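Local coordinates for protein CalS10 (PDB 6UK5) that binds S-adenosylmethionine and probably transfers its methyl group to an amino pentose during calicheamicin biosynthesis, at residues F18-E27 with A85-R95. Residues are numbered along the deposited sequence; the frame is centred on the assembly and turned at random.
Sequences FGPEHAEVYE and APAMLALARHR. With SAM (S-adenosylmethionine), chain D.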
ATOM      1  N   PHE A  18      10.840   6.741  14.424  1.00 62.98           N
ATOM      2  CA  PHE A  18      11.678   7.894  14.107  1.00 62.77           C
ATOM      3  C   PHE A  18      13.114   7.485  13.818  1.00 65.76           C
ATOM      4  O   PHE A  18      14.047   8.266  14.018  1.00 64.03           O
ATOM      5  CB  PHE A  18      11.603   8.926  15.233  1.00 60.96           C
ATOM      6  CG  PHE A  18      10.194   9.252  15.627  1.00 57.62           C
ATOM      7  CD1 PHE A  18       9.226   9.398  14.650  1.00 55.58           C
ATOM      8  CD2 PHE A  18       9.822   9.366  16.957  1.00 55.82           C
ATOM      9  CE1 PHE A  18       7.921   9.676  14.977  1.00 51.95           C
ATOM     10  CE2 PHE A  18       8.507   9.642  17.298  1.00 52.55           C
ATOM     11  CZ  PHE A  18       7.556   9.798  16.304  1.00 50.03           C
ATOM     12  N   GLY A  19      13.290   6.257  13.336  1.00 68.09           N
ATOM     13  CA  GLY A  19      14.550   5.814  12.799  1.00 72.95           C
ATOM     14  C   GLY A  19      14.771   6.367  11.406  1.00 70.73           C
ATOM     15  O   GLY A  19      14.032   7.237  10.932  1.00 69.04           O
ATOM     16  N   PRO A  20      15.797   5.870  10.718  1.00 70.69           N
ATOM     17  CA  PRO A  20      16.120   6.400   9.385  1.00 72.27           C
ATOM     18  C   PRO A  20      15.072   6.054   8.340  1.00 69.01           C
ATOM     19  O   PRO A  20      14.670   6.910   7.546  1.00 68.97           O
ATOM     20  CB  PRO A  20      17.474   5.747   9.064  1.00 72.96           C
ATOM     21  CG  PRO A  20      17.995   5.239  10.382  1.00 57.11           C
ATOM     22  CD  PRO A  20      16.783   4.879  11.174  1.00 73.20           C
ATOM     23  N   GLU A  21      14.633   4.795   8.324  1.00 68.71           N
ATOM     24  CA  GLU A  21      13.572   4.392   7.407  1.00 67.07           C
ATOM     25  C   GLU A  21      12.317   5.231   7.622  1.00 64.78           C
ATOM     26  O   GLU A  21      11.734   5.756   6.666  1.00 65.09           O
ATOM     27  CB  GLU A  21      13.270   2.904   7.585  1.00 63.04           C
ATOM     28  CG  GLU A  21      14.163   1.994   6.763  1.00 66.04           C
ATOM     29  CD  GLU A  21      14.022   0.528   7.140  1.00 65.87           C
ATOM     30  OE1 GLU A  21      14.067   0.220   8.352  1.00 63.88           O
ATOM     31  OE2 GLU A  21      13.860  -0.311   6.224  1.00 58.57           O
ATOM     32  N   HIS A  22      11.890   5.373   8.880  1.00 62.15           N
ATOM     33  CA  HIS A  22      10.682   6.139   9.172  1.00 58.43           C
ATOM     34  C   HIS A  22      10.822   7.585   8.714  1.00 58.32           C
ATOM     35  O   HIS A  22       9.884   8.159   8.149  1.00 58.40           O
ATOM     36  CB  HIS A  22      10.377   6.079  10.669  1.00 54.83           C
ATOM     37  CG  HIS A  22       9.008   6.569  11.028  1.00 54.33           C
ATOM     38  ND1 HIS A  22       8.685   7.011  12.293  1.00 52.41           N
ATOM     39  CD2 HIS A  22       7.878   6.680  10.292  1.00 55.21           C
ATOM     40  CE1 HIS A  22       7.417   7.378  12.319  1.00 55.60           C
ATOM     41  NE2 HIS A  22       6.904   7.186  11.117  1.00 58.09           N
ATOM     42  N   ALA A  23      11.989   8.192   8.948  1.00 62.88           N
ATOM     43  CA  ALA A  23      12.188   9.585   8.564  1.00 67.54           C
ATOM     44  C   ALA A  23      12.006   9.780   7.065  1.00 66.95           C
ATOM     45  O   ALA A  23      11.505  10.821   6.624  1.00 68.44           O
ATOM     46  CB  ALA A  23      13.582  10.049   8.993  1.00 68.57           C
ATOM     47  N   GLU A  24      12.398   8.784   6.269  1.00 67.59           N
ATOM     48  CA  GLU A  24      12.347   8.919   4.817  1.00 67.22           C
ATOM     49  C   GLU A  24      10.912   9.003   4.308  1.00 64.54           C
ATOM     50  O   GLU A  24      10.631   9.719   3.340  1.00 71.54           O
ATOM     51  CB  GLU A  24      13.079   7.738   4.178  1.00 70.39           C
ATOM     52  CG  GLU A  24      13.168   7.783   2.663  1.00 71.68           C
ATOM     53  CD  GLU A  24      13.549   6.446   2.076  1.00 72.73           C
ATOM     54  OE1 GLU A  24      14.107   5.609   2.821  1.00 70.76           O
ATOM     55  OE2 GLU A  24      13.282   6.239   0.874  1.00 77.19           O
ATOM     56  N   VAL A  25       9.993   8.282   4.949  1.00 63.03           N
ATOM     57  CA  VAL A  25       8.609   8.162   4.505  1.00 63.79           C
ATOM     58  C   VAL A  25       7.645   8.930   5.389  1.00 60.76           C
ATOM     59  O   VAL A  25       6.445   8.982   5.080  1.00 60.78           O
ATOM     60  CB  VAL A  25       8.180   6.683   4.429  1.00 65.69           C
ATOM     61  CG1 VAL A  25       8.966   5.948   3.357  1.00 73.17           C
ATOM     62  CG2 VAL A  25       8.359   6.007   5.786  1.00 63.23           C
ATOM     63  N   TYR A  26       8.126   9.532   6.476  1.00 60.97           N
ATOM     64  CA  TYR A  26       7.225  10.073   7.489  1.00 62.36           C
ATOM     65  C   TYR A  26       6.351  11.201   6.951  1.00 62.87           C
ATOM     66  O   TYR A  26       5.164  11.283   7.288  1.00 62.34           O
ATOM     67  CB  TYR A  26       8.065  10.542   8.680  1.00 62.08           C
ATOM     68  CG  TYR A  26       7.453  11.641   9.503  1.00 58.53           C
ATOM     69  CD1 TYR A  26       7.863  12.958   9.353  1.00 62.53           C
ATOM     70  CD2 TYR A  26       6.478  11.362  10.445  1.00 59.94           C
ATOM     71  CE1 TYR A  26       7.311  13.967  10.111  1.00 67.69           C
ATOM     72  CE2 TYR A  26       5.917  12.364  11.206  1.00 67.63           C
ATOM     73  CZ  TYR A  26       6.339  13.665  11.039  1.00 68.15           C
ATOM     74  OH  TYR A  26       5.783  14.667  11.800  1.00 71.21           O
ATOM     75  N   GLU A  27       6.900  12.064   6.100  1.00 63.23           N
ATOM     76  CA  GLU A  27       6.111  13.186   5.594  1.00 65.25           C
ATOM     77  C   GLU A  27       5.154  12.750   4.488  1.00 66.28           C
ATOM     78  O   GLU A  27       4.009  13.215   4.432  1.00 64.91           O
ATOM     79  CB  GLU A  27       7.030  14.300   5.097  1.00 67.45           C
ATOM     80  CG  GLU A  27       8.182  14.600   6.034  1.00 65.69           C
ATOM     81  CD  GLU A  27       9.002  15.786   5.578  1.00 71.84           C
ATOM     82  OE1 GLU A  27       8.423  16.884   5.418  1.00 71.76           O
ATOM     83  OE2 GLU A  27      10.224  15.615   5.368  1.00 76.96           O
ATOM     84  N   ALA A  85      15.581  12.387  18.029  1.00 51.61           N
ATOM     85  CA  ALA A  85      15.871  11.315  17.084  1.00 49.68           C
ATOM     86  C   ALA A  85      16.836  11.828  16.023  1.00 53.72           C
ATOM     87  O   ALA A  85      16.476  12.734  15.261  1.00 50.56           O
ATOM     88  CB  ALA A  85      14.589  10.807  16.436  1.00 50.39           C
ATOM     89  N   PRO A  86      18.054  11.285  15.925  1.00 55.92           N
ATOM     90  CA  PRO A  86      19.014  11.840  14.958  1.00 54.78           C
ATOM     91  C   PRO A  86      18.658  11.545  13.517  1.00 58.63           C
ATOM     92  O   PRO A  86      19.081  12.296  12.627  1.00 59.22           O
ATOM     93  CB  PRO A  86      20.346  11.184  15.349  1.00 49.24           C
ATOM     94  CG  PRO A  86      19.995   9.993  16.172  1.00 47.39           C
ATOM     95  CD  PRO A  86      18.599  10.143  16.685  1.00 49.91           C
ATOM     96  N   ALA A  87      17.889  10.488  13.253  1.00 61.47           N
ATOM     97  CA  ALA A  87      17.447  10.234  11.887  1.00 63.28           C
ATOM     98  C   ALA A  87      16.539  11.351  11.394  1.00 61.97           C
ATOM     99  O   ALA A  87      16.634  11.770  10.236  1.00 64.84           O
ATOM    100  CB  ALA A  87      16.737   8.886  11.801  1.00 69.79           C
ATOM    101  N   MET A  88      15.659  11.854  12.260  1.00 59.81           N
ATOM    102  CA  MET A  88      14.800  12.957  11.848  1.00 60.67           C
ATOM    103  C   MET A  88      15.592  14.256  11.788  1.00 58.18           C
ATOM    104  O   MET A  88      15.407  15.061  10.869  1.00 59.86           O
ATOM    105  CB  MET A  88      13.618  13.103  12.811  1.00 60.60           C
ATOM    106  CG  MET A  88      12.866  11.804  13.071  1.00 60.05           C
ATOM    107  SD  MET A  88      11.823  11.272  11.698  1.00 59.59           S
ATOM    108  CE  MET A  88      10.212  11.911  12.132  1.00 62.21           C
ATOM    109  N   LEU A  89      16.484  14.470  12.757  1.00 58.28           N
ATOM    110  CA  LEU A  89      17.354  15.641  12.741  1.00 59.41           C
ATOM    111  C   LEU A  89      18.325  15.626  11.567  1.00 62.06           C
ATOM    112  O   LEU A  89      18.787  16.693  11.149  1.00 60.35           O
ATOM    113  CB  LEU A  89      18.105  15.747  14.068  1.00 59.38           C
ATOM    114  CG  LEU A  89      18.951  17.006  14.249  1.00 57.83           C
ATOM    115  CD1 LEU A  89      18.058  18.214  14.445  1.00 59.88           C
ATOM    116  CD2 LEU A  89      19.865  16.836  15.449  1.00 58.21           C
ATOM    117  N   ALA A  90      18.648  14.450  11.025  1.00 63.86           N
ATOM    118  CA  ALA A  90      19.492  14.395   9.836  1.00 63.25           C
ATOM    119  C   ALA A  90      18.784  15.040   8.651  1.00 67.05           C
ATOM    120  O   ALA A  90      19.273  16.014   8.067  1.00 67.32           O
ATOM    121  CB  ALA A  90      19.864  12.945   9.525  1.00 72.43           C
ATOM    122  N   LEU A  91      17.619  14.503   8.281  1.00 67.37           N
ATOM    123  CA  LEU A  91      16.848  15.106   7.199  1.00 68.54           C
ATOM    124  C   LEU A  91      16.520  16.558   7.512  1.00 69.12           C
ATOM    125  O   LEU A  91      16.424  17.383   6.598  1.00 72.10           O
ATOM    126  CB  LEU A  91      15.587  14.285   6.913  1.00 63.49           C
ATOM    127  CG  LEU A  91      15.830  12.912   6.259  1.00 69.41           C
ATOM    128  CD1 LEU A  91      16.725  11.978   7.065  1.00 71.30           C
ATOM    129  CD2 LEU A  91      14.502  12.224   5.935  1.00 67.63           C
ATOM    130  N   ALA A  92      16.334  16.886   8.794  1.00 69.15           N
ATOM    131  CA  ALA A  92      16.072  18.271   9.169  1.00 68.45           C
ATOM    132  C   ALA A  92      17.196  19.181   8.688  1.00 69.26           C
ATOM    133  O   ALA A  92      16.947  20.208   8.047  1.00 69.31           O
ATOM    134  CB  ALA A  92      15.905  18.379  10.686  1.00 64.13           C
ATOM    135  N   ARG A  93      18.447  18.819   8.988  1.00 70.28           N
ATOM    136  CA  ARG A  93      19.579  19.595   8.489  1.00 70.14           C
ATOM    137  C   ARG A  93      19.601  19.607   6.967  1.00 69.44           C
ATOM    138  O   ARG A  93      19.833  20.651   6.347  1.00 74.34           O
ATOM    139  CB  ARG A  93      20.892  19.044   9.044  1.00 75.71           C
ATOM    140  CG  ARG A  93      21.029  19.238  10.543  1.00 74.09           C
ATOM    141  CD  ARG A  93      22.322  19.950  10.899  1.00 74.50           C
ATOM    142  NE  ARG A  93      22.489  20.096  12.342  1.00 72.16           N
ATOM    143  CZ  ARG A  93      22.717  19.093  13.183  1.00 77.51           C
ATOM    144  NH1 ARG A  93      22.813  17.849  12.737  1.00 68.51           N
ATOM    145  NH2 ARG A  93      22.850  19.339  14.480  1.00 82.67           N
ATOM    146  N   HIS A  94      19.366  18.448   6.350  1.00 69.99           N
ATOM    147  CA  HIS A  94      19.335  18.361   4.895  1.00 71.28           C
ATOM    148  C   HIS A  94      18.396  19.411   4.311  1.00 70.85           C
ATOM    149  O   HIS A  94      18.777  20.182   3.425  1.00 72.46           O
ATOM    150  CB  HIS A  94      18.910  16.950   4.486  1.00 72.45           C
ATOM    151  CG  HIS A  94      19.262  16.588   3.077  1.00 86.94           C
ATOM    152  ND1 HIS A  94      19.332  17.515   2.059  1.00 84.47           N
ATOM    153  CD2 HIS A  94      19.580  15.394   2.522  1.00 84.56           C
ATOM    154  CE1 HIS A  94      19.668  16.905   0.936  1.00 81.96           C
ATOM    155  NE2 HIS A  94      19.825  15.619   1.191  1.00 84.13           N
ATOM    156  N   ARG A  95      17.155  19.452   4.805  1.00 70.48           N
ATOM    157  CA  ARG A  95      16.171  20.407   4.307  1.00 71.11           C
ATOM    158  C   ARG A  95      16.484  21.841   4.714  1.00 71.75           C
ATOM    159  O   ARG A  95      16.034  22.771   4.036  1.00 72.86           O
ATOM    160  CB  ARG A  95      14.784  19.991   4.824  1.00 75.71           C
ATOM    161  CG  ARG A  95      13.771  21.113   5.063  1.00 70.29           C
ATOM    162  CD  ARG A  95      12.717  20.678   6.073  1.00 68.57           C
ATOM    163  NE  ARG A  95      12.097  19.414   5.695  1.00 67.64           N
ATOM    164  CZ  ARG A  95      11.011  19.308   4.936  1.00 63.41           C
ATOM    165  NH1 ARG A  95      10.403  20.390   4.466  1.00 60.60           N
ATOM    166  NH2 ARG A  95      10.530  18.110   4.648  1.00 72.11           N
TER
HETATM  167  N   SAM D 302       7.225  19.064  14.651  1.00 62.92           N
HETATM  168  CA  SAM D 302       7.296  17.734  14.136  1.00 65.34           C
HETATM  169  C   SAM D 302       6.454  17.560  12.834  1.00 62.85           C
HETATM  170  O   SAM D 302       5.289  18.029  12.817  1.00 57.37           O
HETATM  171  OXT SAM D 302       7.012  16.951  11.900  1.00 61.42           O
HETATM  172  CB  SAM D 302       6.826  16.735  15.202  1.00 62.48           C
HETATM  173  CG  SAM D 302       7.382  15.369  14.838  1.00 62.69           C
HETATM  174  SD  SAM D 302       6.366  14.184  15.746  1.00 57.16           S
HETATM  175  CE  SAM D 302       6.652  12.704  14.790  1.00 68.84           C
HETATM  176  C5' SAM D 302       7.269  13.777  17.290  1.00 60.53           C
HETATM  177  C4' SAM D 302       8.770  14.082  17.365  1.00 59.88           C
HETATM  178  O4' SAM D 302       9.133  14.274  18.744  1.00 64.17           O
HETATM  179  C3' SAM D 302       9.675  12.971  16.824  1.00 61.60           C
HETATM  180  O3' SAM D 302      10.319  13.383  15.621  1.00 59.25           O
HETATM  181  C2' SAM D 302      10.711  12.731  17.940  1.00 62.27           C
HETATM  182  O2' SAM D 302      12.043  12.734  17.437  1.00 59.70           O
HETATM  183  C1' SAM D 302      10.481  13.900  18.897  1.00 66.02           C
HETATM  184  N9  SAM D 302      10.707  13.587  20.303  1.00 66.80           N
HETATM  185  C8  SAM D 302      10.075  12.632  21.059  1.00 66.70           C
HETATM  186  N7  SAM D 302      10.428  12.631  22.321  1.00 64.22           N
HETATM  187  C5  SAM D 302      11.350  13.659  22.407  1.00 63.36           C
HETATM  188  C6  SAM D 302      12.086  14.191  23.484  1.00 61.55           C
HETATM  189  N6  SAM D 302      12.041  13.703  24.727  1.00 62.09           N
HETATM  190  N1  SAM D 302      12.890  15.248  23.236  1.00 59.60           N
HETATM  191  C2  SAM D 302      12.956  15.727  21.990  1.00 60.55           C
HETATM  192  N3  SAM D 302      12.322  15.302  20.895  1.00 61.54           N
HETATM  193  C4  SAM D 302      11.531  14.262  21.172  1.00 63.87           C
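Met88 lays its terminal methyl over one face of the Tyr26 ring, a CH-pi contact in which CE stands 3.9 Å from the ring centroid and 15° off the normal. The chain bends at chi2 and again at chi3, which brings SD onto Ala23 CB and CE against Phe18 CD1 at 3.7 Å. The sulfur lies obliquely to both aromatic rings, a Met-aromatic arrangement that joins two walls of the cofactor pocket.

Each ring has a second task at the bound S-adenosylmethionine. Phe18 sets one face against the ribose, with C3' of the ligand above it, and its CE1 comes within 3.3 Å of the ligand's methyl carbon CE. Tyr26, with Met88 CE over one face, donates its hydroxyl OH to the ligand carboxylate oxygen OXT (2.6 Å), which lies near the ring plane. The backbone N of Phe18 bonds to ND1 of His22, in the plane of that ring, tying the pre-helical residue to the first turn.

The axes of helix segments 20-27 and 86-95 approach to 8.4 Å, crossing at -51°, a closeness that small residues allow: Ala87 CB fits against the Gly19-Pro20 backbone, and Ala23 CB faces the Ala87 carbonyl. Leu91 continues the apolar seam, placing CD2 3.4 Å from Ala23 O. Where helix 86-95 ends, Arg95 NH2 forms a salt bridge with Glu27, lying 2.6 Å from both OE1 and OE2, though its hydrogen bond to OE2 is weak and bent; the carboxylate and guanidinium planes are 47° apart. Arg31 also pairs with Glu27, and Glu70 with Arg95.

Helix 86-95, which follows strand 78-83 of the Rossmann-like methyltransferase sheet, packs through Leu89 on strand 101-103, whereas helix 20-32 turns Val25 toward strands 191-202 and 206-216, so the contact bridges the chain's two sheets beside the cofactor.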